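Outer membrane protein assembly factor BamA (PDB 4K3C) probably serves, through a membrane-embedded barrel and periplasmic POTRA domains, as part of the Bam complex, which assembles and inserts beta-barrel proteins into the outer membrane. Local coordinates at residues 271-276 against 385-389; 282-286 against 300-304. All blocks are in the same frame, centred on the assembly; numbering follows the deposited sequence.

Contact 1. Residues 271-276 against 385-389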
ATOM      1  N   ASP A 271      -0.946 -20.531  17.797  1.00 39.96           N
ATOM      2  CA  ASP A 271      -0.193 -21.344  16.837  1.00 37.74           C
ATOM      3  C   ASP A 271      -0.095 -22.765  17.357  1.00 42.33           C
ATOM      4  O   ASP A 271       0.180 -22.973  18.540  1.00 41.23           O
ATOM      5  CB  ASP A 271       1.252 -20.845  16.691  1.00 41.42           C
ATOM      6  CG  ASP A 271       1.350 -19.420  16.201  1.00 45.39           C
ATOM      7  OD1 ASP A 271       1.246 -19.184  14.968  1.00 45.13           O
ATOM      8  OD2 ASP A 271       1.572 -18.542  17.062  1.00 46.89           O
ATOM      9  N   LYS A 272      -0.277 -23.740  16.473  1.00 32.96           N
ATOM     10  CA  LYS A 272      -0.195 -25.137  16.861  1.00 34.22           C
ATOM     11  C   LYS A 272       0.714 -25.822  15.855  1.00 53.35           C
ATOM     12  O   LYS A 272       0.488 -25.716  14.647  1.00 62.32           O
ATOM     13  CB  LYS A 272      -1.591 -25.769  16.874  1.00 34.48           C
ATOM     14  CG  LYS A 272      -1.654 -27.173  17.460  1.00101.38           C
ATOM     15  CD  LYS A 272      -3.052 -27.808  17.346  1.00 96.26           C
ATOM     16  CE  LYS A 272      -4.138 -26.992  18.061  1.00 86.54           C
ATOM     17  NZ  LYS A 272      -4.697 -25.888  17.216  1.00 76.16           N
ATOM     18  N   LEU A 273       1.752 -26.502  16.340  1.00 48.58           N
ATOM     19  CA  LEU A 273       2.709 -27.148  15.444  1.00 44.31           C
ATOM     20  C   LEU A 273       2.774 -28.661  15.626  1.00 56.02           C
ATOM     21  O   LEU A 273       2.821 -29.164  16.746  1.00 61.13           O
ATOM     22  CB  LEU A 273       4.097 -26.510  15.567  1.00 39.34           C
ATOM     23  CG  LEU A 273       4.230 -25.122  14.914  1.00 42.45           C
ATOM     24  CD1 LEU A 273       3.680 -24.002  15.793  1.00 38.79           C
ATOM     25  CD2 LEU A 273       5.671 -24.824  14.481  1.00 45.95           C
ATOM     26  N   ARG A 274       2.755 -29.373  14.500  1.00 63.74           N
ATOM     27  CA  ARG A 274       2.840 -30.833  14.459  1.00 59.03           C
ATOM     28  C   ARG A 274       3.964 -31.196  13.476  1.00 62.98           C
ATOM     29  O   ARG A 274       4.459 -30.315  12.752  1.00 47.83           O
ATOM     30  CB  ARG A 274       1.500 -31.430  14.010  1.00 54.83           C
ATOM     31  CG  ARG A 274       1.199 -31.294  12.507  1.00 70.56           C
ATOM     32  CD  ARG A 274      -0.302 -31.200  12.203  1.00 85.03           C
ATOM     33  NE  ARG A 274      -1.051 -32.336  12.735  1.00106.40           N
ATOM     34  CZ  ARG A 274      -2.356 -32.319  13.010  1.00116.22           C
ATOM     35  NH1 ARG A 274      -3.072 -31.213  12.809  1.00112.47           N
ATOM     36  NH2 ARG A 274      -2.947 -33.411  13.493  1.00117.94           N
ATOM     37  N   ASN A 275       4.346 -32.476  13.437  1.00 74.22           N
ATOM     38  CA  ASN A 275       5.534 -32.899  12.702  1.00 74.15           C
ATOM     39  C   ASN A 275       6.680 -32.281  13.496  1.00 79.65           C
ATOM     40  O   ASN A 275       6.812 -32.558  14.692  1.00 74.24           O
ATOM     41  CB  ASN A 275       5.469 -32.441  11.223  1.00126.68           C
ATOM     42  CG  ASN A 275       6.679 -32.859  10.387  1.00128.89           C
ATOM     43  OD1 ASN A 275       7.803 -32.938  10.879  1.00132.01           O
ATOM     44  ND2 ASN A 275       6.449 -33.089   9.096  1.00126.62           N
ATOM     45  N   VAL A 276       7.451 -31.399  12.860  1.00 83.27           N
ATOM     46  CA  VAL A 276       8.662 -30.812  13.447  1.00 68.48           C
ATOM     47  C   VAL A 276       9.649 -31.907  13.806  1.00 65.08           C
ATOM     48  O   VAL A 276       9.608 -32.440  14.920  1.00 57.56           O
ATOM     49  CB  VAL A 276       8.380 -29.983  14.703  1.00 63.07           C
ATOM     50  CG1 VAL A 276       9.561 -29.086  14.980  1.00 72.10           C
ATOM     51  CG2 VAL A 276       7.126 -29.149  14.527  1.00 65.81           C
ATOM     52  N   PRO A 385      10.786 -18.089  18.482  1.00 40.52           N
ATOM     53  CA  PRO A 385      10.092 -19.272  17.971  1.00 49.14           C
ATOM     54  C   PRO A 385      10.602 -19.627  16.579  1.00 49.46           C
ATOM     55  O   PRO A 385      10.459 -18.790  15.695  1.00 46.69           O
ATOM     56  CB  PRO A 385       8.637 -18.807  17.872  1.00 47.80           C
ATOM     57  CG  PRO A 385       8.509 -17.683  18.804  1.00 36.55           C
ATOM     58  CD  PRO A 385       9.860 -17.014  18.867  1.00 43.51           C
ATOM     59  N   PHE A 386      11.145 -20.833  16.390  1.00 49.84           N
ATOM     60  CA  PHE A 386      11.846 -21.212  15.152  1.00 50.87           C
ATOM     61  C   PHE A 386      11.074 -21.018  13.853  1.00 44.81           C
ATOM     62  O   PHE A 386      11.665 -20.883  12.777  1.00 40.24           O
ATOM     63  CB  PHE A 386      12.349 -22.656  15.220  1.00 55.37           C
ATOM     64  CG  PHE A 386      11.260 -23.685  15.417  1.00 52.86           C
ATOM     65  CD1 PHE A 386      10.523 -24.164  14.346  1.00 40.17           C
ATOM     66  CD2 PHE A 386      11.008 -24.207  16.679  1.00 61.20           C
ATOM     67  CE1 PHE A 386       9.544 -25.126  14.537  1.00 45.67           C
ATOM     68  CE2 PHE A 386      10.020 -25.173  16.878  1.00 54.80           C
ATOM     69  CZ  PHE A 386       9.289 -25.632  15.809  1.00 42.89           C
ATOM     70  N   TYR A 387       9.758 -21.014  13.948  1.00 32.44           N
ATOM     71  CA  TYR A 387       8.923 -20.844  12.769  1.00 40.00           C
ATOM     72  C   TYR A 387       8.729 -19.382  12.436  1.00 38.23           C
ATOM     73  O   TYR A 387       7.949 -19.042  11.556  1.00 42.76           O
ATOM     74  CB  TYR A 387       7.562 -21.513  12.975  1.00 45.82           C
ATOM     75  CG  TYR A 387       6.830 -21.142  14.257  1.00 40.49           C
ATOM     76  CD1 TYR A 387       7.034 -21.852  15.433  1.00 41.25           C
ATOM     77  CD2 TYR A 387       5.920 -20.099  14.279  1.00 32.80           C
ATOM     78  CE1 TYR A 387       6.353 -21.527  16.592  1.00 46.60           C
ATOM     79  CE2 TYR A 387       5.233 -19.764  15.429  1.00 38.10           C
ATOM     80  CZ  TYR A 387       5.443 -20.482  16.583  1.00 49.15           C
ATOM     81  OH  TYR A 387       4.748 -20.152  17.731  1.00 50.48           O
ATOM     82  N   GLN A 388       9.432 -18.528  13.170  1.00 44.00           N
ATOM     83  CA  GLN A 388       9.330 -17.086  13.033  1.00 42.76           C
ATOM     84  C   GLN A 388      10.667 -16.561  12.519  1.00 51.27           C
ATOM     85  O   GLN A 388      10.957 -15.371  12.621  1.00 56.11           O
ATOM     86  CB  GLN A 388       9.039 -16.476  14.403  1.00 44.01           C
ATOM     87  CG  GLN A 388       8.209 -15.224  14.372  1.00 58.76           C
ATOM     88  CD  GLN A 388       6.729 -15.519  14.240  1.00 66.01           C
ATOM     89  OE1 GLN A 388       6.320 -16.675  14.173  1.00 60.64           O
ATOM     90  NE2 GLN A 388       5.916 -14.468  14.205  1.00 75.95           N
ATOM     91  N   LEU A 389      11.487 -17.457  11.981  1.00 30.13           N
ATOM     92  CA  LEU A 389      12.825 -17.095  11.510  1.00 38.42           C
ATOM     93  C   LEU A 389      12.902 -16.642  10.032  1.00 40.10           C
ATOM     94  O   LEU A 389      11.997 -16.876   9.249  1.00 43.07           O
ATOM     95  CB  LEU A 389      13.793 -18.253  11.754  1.00 40.88           C
ATOM     96  CG  LEU A 389      14.260 -18.492  13.186  1.00 32.17           C
ATOM     97  CD1 LEU A 389      15.242 -19.612  13.189  1.00 33.22           C
ATOM     98  CD2 LEU A 389      14.900 -17.253  13.694  1.00 32.04           C
TER
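In a BamA-type (Omp85) transmembrane beta-barrel, here the larger part of a chain that also carries two POTRA domains, long extracellular loops fold over the barrel mouth. One of them, between strands 366-378 and 430-440, is received by the end of strand 260-274. The loop presents a type I beta turn, closed by the bond from Q388 N to P385 O (2.7 Å), whose two central residues, F386 and Y387, offer their rings to the strand. D271 comes first: its CB points to the turn, and D271 OD2 lies 3.6 Å from Y387 OH, a polar approach without a hydrogen bond. K272, by the alternation of a beta strand, points away. L273 is the centre of the contact, its CA 9.2 Å from Y387 CA. L273 CD1 makes a CH-pi contact over the face of the Y387 ring, 4.0 Å from its centroid, and L273 CD2 touches both rings, 3.4 Å from Y387 CD1 and 3.9 Å from F386 CE1. No hydrogen bond crosses between the segments, so apolar fit dominates. After R274 the strand gives way to a loop, N275 and V276 both modelled with positive phi; the CA-to-CB bond of V276 points toward 385-389, and V276 CG1 lies 3.6 Å from F386 CZ.

Contact 2. Residues 282-286 against 300-304; sequences REKYV and YDRIQ
This is a buried, local contact within the extracellular loop between barrel strands 260-274 and 303-317: the short helix 280-288 packs on the loop residue Y300 and the first strand residue, I303. Residues 282-286 are helical (phi near -60°, psi near -45°), with V286 N bonded to R282 O at 2.9 Å. Opposite, Y300 (phi/psi -102/147°) and I303 (-116/139°) are extended, with D301-R302 as loop between them; the closest CA pair is V286 with I303 at 7.9 Å. V286 (chi1 t) points inward and is the helix residue most covered. V286 CG2 stands over the face of Y300, 3.7 Å from the ring centroid and 7° off the normal, an almost ideal CH-pi contact, and 3.9 Å from I303 CD1. Y300 (chi1 m, chi2 -75°) reaches the helix, Y300 OH abutting E283 CG (2.9 Å) and lying 4.0 Å from R282 CB. Y285 (chi1 t) carries its ring toward I303 (m, t), Y285 CE2 to I303 CG2 at 4.4 Å. No hydrogen bond joins the segments: E283 forms a salt bridge with R278, and Y285 OH hydrogen-bonds to N344 OD1. Such apolar packing of a loop helix against its own hairpin is in keeping with the structured extracellular loops of BamA-type Omp85 barrels.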
ATOM      1  N   ARG A 282      16.222 -25.650  16.912  1.00 59.87           N
ATOM      2  CA  ARG A 282      14.808 -25.725  17.266  1.00 53.46           C
ATOM      3  C   ARG A 282      14.617 -26.252  18.662  1.00 50.27           C
ATOM      4  O   ARG A 282      13.797 -25.726  19.404  1.00 54.96           O
ATOM      5  CB  ARG A 282      14.067 -26.637  16.313  1.00 50.55           C
ATOM      6  CG  ARG A 282      13.766 -26.006  14.994  1.00 53.04           C
ATOM      7  CD  ARG A 282      12.994 -26.990  14.172  1.00 62.60           C
ATOM      8  NE  ARG A 282      12.499 -26.413  12.938  1.00 56.13           N
ATOM      9  CZ  ARG A 282      12.086 -27.142  11.914  1.00 55.40           C
ATOM     10  NH1 ARG A 282      12.125 -28.474  11.994  1.00 49.74           N
ATOM     11  NH2 ARG A 282      11.642 -26.536  10.822  1.00 61.23           N
ATOM     12  N   GLU A 283      15.364 -27.301  18.999  1.00 50.88           N
ATOM     13  CA  GLU A 283      15.305 -27.917  20.327  1.00 67.23           C
ATOM     14  C   GLU A 283      15.522 -26.867  21.412  1.00 68.95           C
ATOM     15  O   GLU A 283      14.844 -26.855  22.455  1.00 58.41           O
ATOM     16  CB  GLU A 283      16.362 -29.022  20.456  1.00 62.47           C
ATOM     17  CG  GLU A 283      15.794 -30.431  20.432  1.00 60.32           C
ATOM     18  CD  GLU A 283      16.112 -31.179  21.681  1.00 68.28           C
ATOM     19  OE1 GLU A 283      16.302 -30.508  22.712  1.00 75.34           O
ATOM     20  OE2 GLU A 283      16.188 -32.426  21.642  1.00 73.22           O
ATOM     21  N   LYS A 284      16.468 -25.978  21.130  1.00 65.46           N
ATOM     22  CA  LYS A 284      16.833 -24.909  22.033  1.00 64.47           C
ATOM     23  C   LYS A 284      15.607 -24.075  22.352  1.00 63.25           C
ATOM     24  O   LYS A 284      15.475 -23.565  23.461  1.00 61.44           O
ATOM     25  CB  LYS A 284      17.907 -24.060  21.373  1.00 64.20           C
ATOM     26  CG  LYS A 284      18.781 -23.326  22.325  1.00 69.62           C
ATOM     27  CD  LYS A 284      20.086 -22.992  21.643  1.00 68.94           C
ATOM     28  CE  LYS A 284      20.798 -24.245  21.186  1.00 71.02           C
ATOM     29  NZ  LYS A 284      22.174 -23.929  20.707  1.00 76.11           N
ATOM     30  N   TYR A 285      14.714 -23.958  21.369  1.00 62.37           N
ATOM     31  CA  TYR A 285      13.440 -23.258  21.538  1.00 58.88           C
ATOM     32  C   TYR A 285      12.425 -24.097  22.284  1.00 59.91           C
ATOM     33  O   TYR A 285      11.696 -23.602  23.143  1.00 60.39           O
ATOM     34  CB  TYR A 285      12.815 -22.907  20.192  1.00 52.56           C
ATOM     35  CG  TYR A 285      11.388 -22.442  20.354  1.00 52.44           C
ATOM     36  CD1 TYR A 285      11.103 -21.279  21.059  1.00 52.78           C
ATOM     37  CD2 TYR A 285      10.327 -23.168  19.834  1.00 57.46           C
ATOM     38  CE1 TYR A 285       9.809 -20.835  21.221  1.00 54.85           C
ATOM     39  CE2 TYR A 285       9.015 -22.731  20.000  1.00 59.52           C
ATOM     40  CZ  TYR A 285       8.769 -21.560  20.697  1.00 56.37           C
ATOM     41  OH  TYR A 285       7.490 -21.099  20.873  1.00 52.87           O
ATOM     42  N   VAL A 286      12.349 -25.360  21.895  1.00 61.18           N
ATOM     43  CA  VAL A 286      11.436 -26.291  22.510  1.00 63.06           C
ATOM     44  C   VAL A 286      11.742 -26.344  23.997  1.00 70.94           C
ATOM     45  O   VAL A 286      10.838 -26.221  24.828  1.00 74.10           O
ATOM     46  CB  VAL A 286      11.570 -27.679  21.873  1.00 62.59           C
ATOM     47  CG1 VAL A 286      11.018 -28.767  22.802  1.00 66.75           C
ATOM     48  CG2 VAL A 286      10.878 -27.697  20.521  1.00 54.55           C
ATOM     49  N   TYR A 300       8.740 -33.768  18.036  1.00 70.08           N
ATOM     50  CA  TYR A 300       8.337 -33.260  19.340  1.00 71.65           C
ATOM     51  C   TYR A 300       6.881 -33.531  19.647  1.00 76.30           C
ATOM     52  O   TYR A 300       6.041 -33.536  18.749  1.00 72.22           O
ATOM     53  CB  TYR A 300       8.555 -31.754  19.413  1.00 71.43           C
ATOM     54  CG  TYR A 300       9.961 -31.326  19.118  1.00 72.10           C
ATOM     55  CD1 TYR A 300      10.975 -31.503  20.054  1.00 73.28           C
ATOM     56  CD2 TYR A 300      10.280 -30.741  17.911  1.00 72.44           C
ATOM     57  CE1 TYR A 300      12.273 -31.116  19.781  1.00 65.25           C
ATOM     58  CE2 TYR A 300      11.561 -30.344  17.636  1.00 64.83           C
ATOM     59  CZ  TYR A 300      12.549 -30.537  18.571  1.00 60.84           C
ATOM     60  OH  TYR A 300      13.817 -30.143  18.279  1.00 60.43           O
ATOM     61  N   ASP A 301       6.585 -33.745  20.925  1.00 90.80           N
ATOM     62  CA  ASP A 301       5.204 -33.710  21.382  1.00 94.59           C
ATOM     63  C   ASP A 301       4.726 -32.306  21.056  1.00 89.29           C
ATOM     64  O   ASP A 301       5.326 -31.325  21.498  1.00 93.90           O
ATOM     65  CB  ASP A 301       5.106 -33.977  22.888  1.00103.43           C
ATOM     66  CG  ASP A 301       5.684 -35.329  23.287  1.00114.58           C
ATOM     67  OD1 ASP A 301       5.794 -36.215  22.412  1.00118.82           O
ATOM     68  OD2 ASP A 301       6.027 -35.505  24.477  1.00117.86           O
ATOM     69  N   ARG A 302       3.664 -32.224  20.264  1.00 79.61           N
ATOM     70  CA  ARG A 302       3.207 -30.974  19.668  1.00 75.89           C
ATOM     71  C   ARG A 302       3.269 -29.728  20.565  1.00 70.48           C
ATOM     72  O   ARG A 302       3.163 -29.804  21.787  1.00 64.58           O
ATOM     73  CB  ARG A 302       1.819 -31.159  19.050  1.00 88.03           C
ATOM     74  CG  ARG A 302       1.749 -32.342  18.083  1.00 98.79           C
ATOM     75  CD  ARG A 302       0.449 -32.359  17.277  1.00107.92           C
ATOM     76  NE  ARG A 302      -0.743 -32.543  18.103  1.00115.77           N
ATOM     77  CZ  ARG A 302      -1.952 -32.813  17.619  1.00118.84           C
ATOM     78  NH1 ARG A 302      -2.985 -32.966  18.441  1.00116.43           N
ATOM     79  NH2 ARG A 302      -2.127 -32.938  16.309  1.00118.57           N
ATOM     80  N   ILE A 303       3.448 -28.589  19.904  1.00 68.18           N
ATOM     81  CA  ILE A 303       3.825 -27.320  20.504  1.00 57.02           C
ATOM     82  C   ILE A 303       2.672 -26.355  20.278  1.00 57.93           C
ATOM     83  O   ILE A 303       2.090 -26.356  19.203  1.00 69.05           O
ATOM     84  CB  ILE A 303       5.068 -26.789  19.751  1.00 60.05           C
ATOM     85  CG1 ILE A 303       6.217 -27.800  19.839  1.00 54.61           C
ATOM     86  CG2 ILE A 303       5.486 -25.418  20.248  1.00 65.77           C
ATOM     87  CD1 ILE A 303       7.321 -27.585  18.827  1.00 39.77           C
ATOM     88  N   GLN A 304       2.325 -25.545  21.278  1.00 58.75           N
ATOM     89  CA  GLN A 304       1.199 -24.597  21.173  1.00 57.11           C
ATOM     90  C   GLN A 304       1.559 -23.305  21.893  1.00 56.76           C
ATOM     91  O   GLN A 304       2.419 -23.318  22.763  1.00 56.47           O
ATOM     92  CB  GLN A 304      -0.082 -25.146  21.832  1.00 52.13           C
ATOM     93  CG  GLN A 304      -0.663 -26.430  21.261  1.00 60.39           C
ATOM     94  CD  GLN A 304      -2.142 -26.602  21.629  1.00 68.59           C
ATOM     95  OE1 GLN A 304      -2.843 -25.615  21.828  1.00 70.20           O
ATOM     96  NE2 GLN A 304      -2.615 -27.853  21.719  1.00 66.99           N
TER

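Overall arrangement
Both contacts are buried at the extracellular end of the barrel, their centres 8 Å apart. They share the neighbouring strands 260-274 and 303-317, which L273 and I303 join through a probable hydrogen bond. Contact 2 folds a single hairpin loop on itself, whereas contact 1 brings in a loop more than a hundred residues away. In both, an aliphatic side chain lies over a tyrosine face, but the hydroxyls differ: Y387 OH nears the D271 carboxylate, while Y300 OH abuts E283 CG of the helix. The like-charged R274 and R302 lie close together, exposed, on strand 260-274 and the loop entering strand 303-317. Local folding and long-range docking thus pack side by side, joined through F386, which meets V276 in contact 1 and R282 and I303 of contact 2.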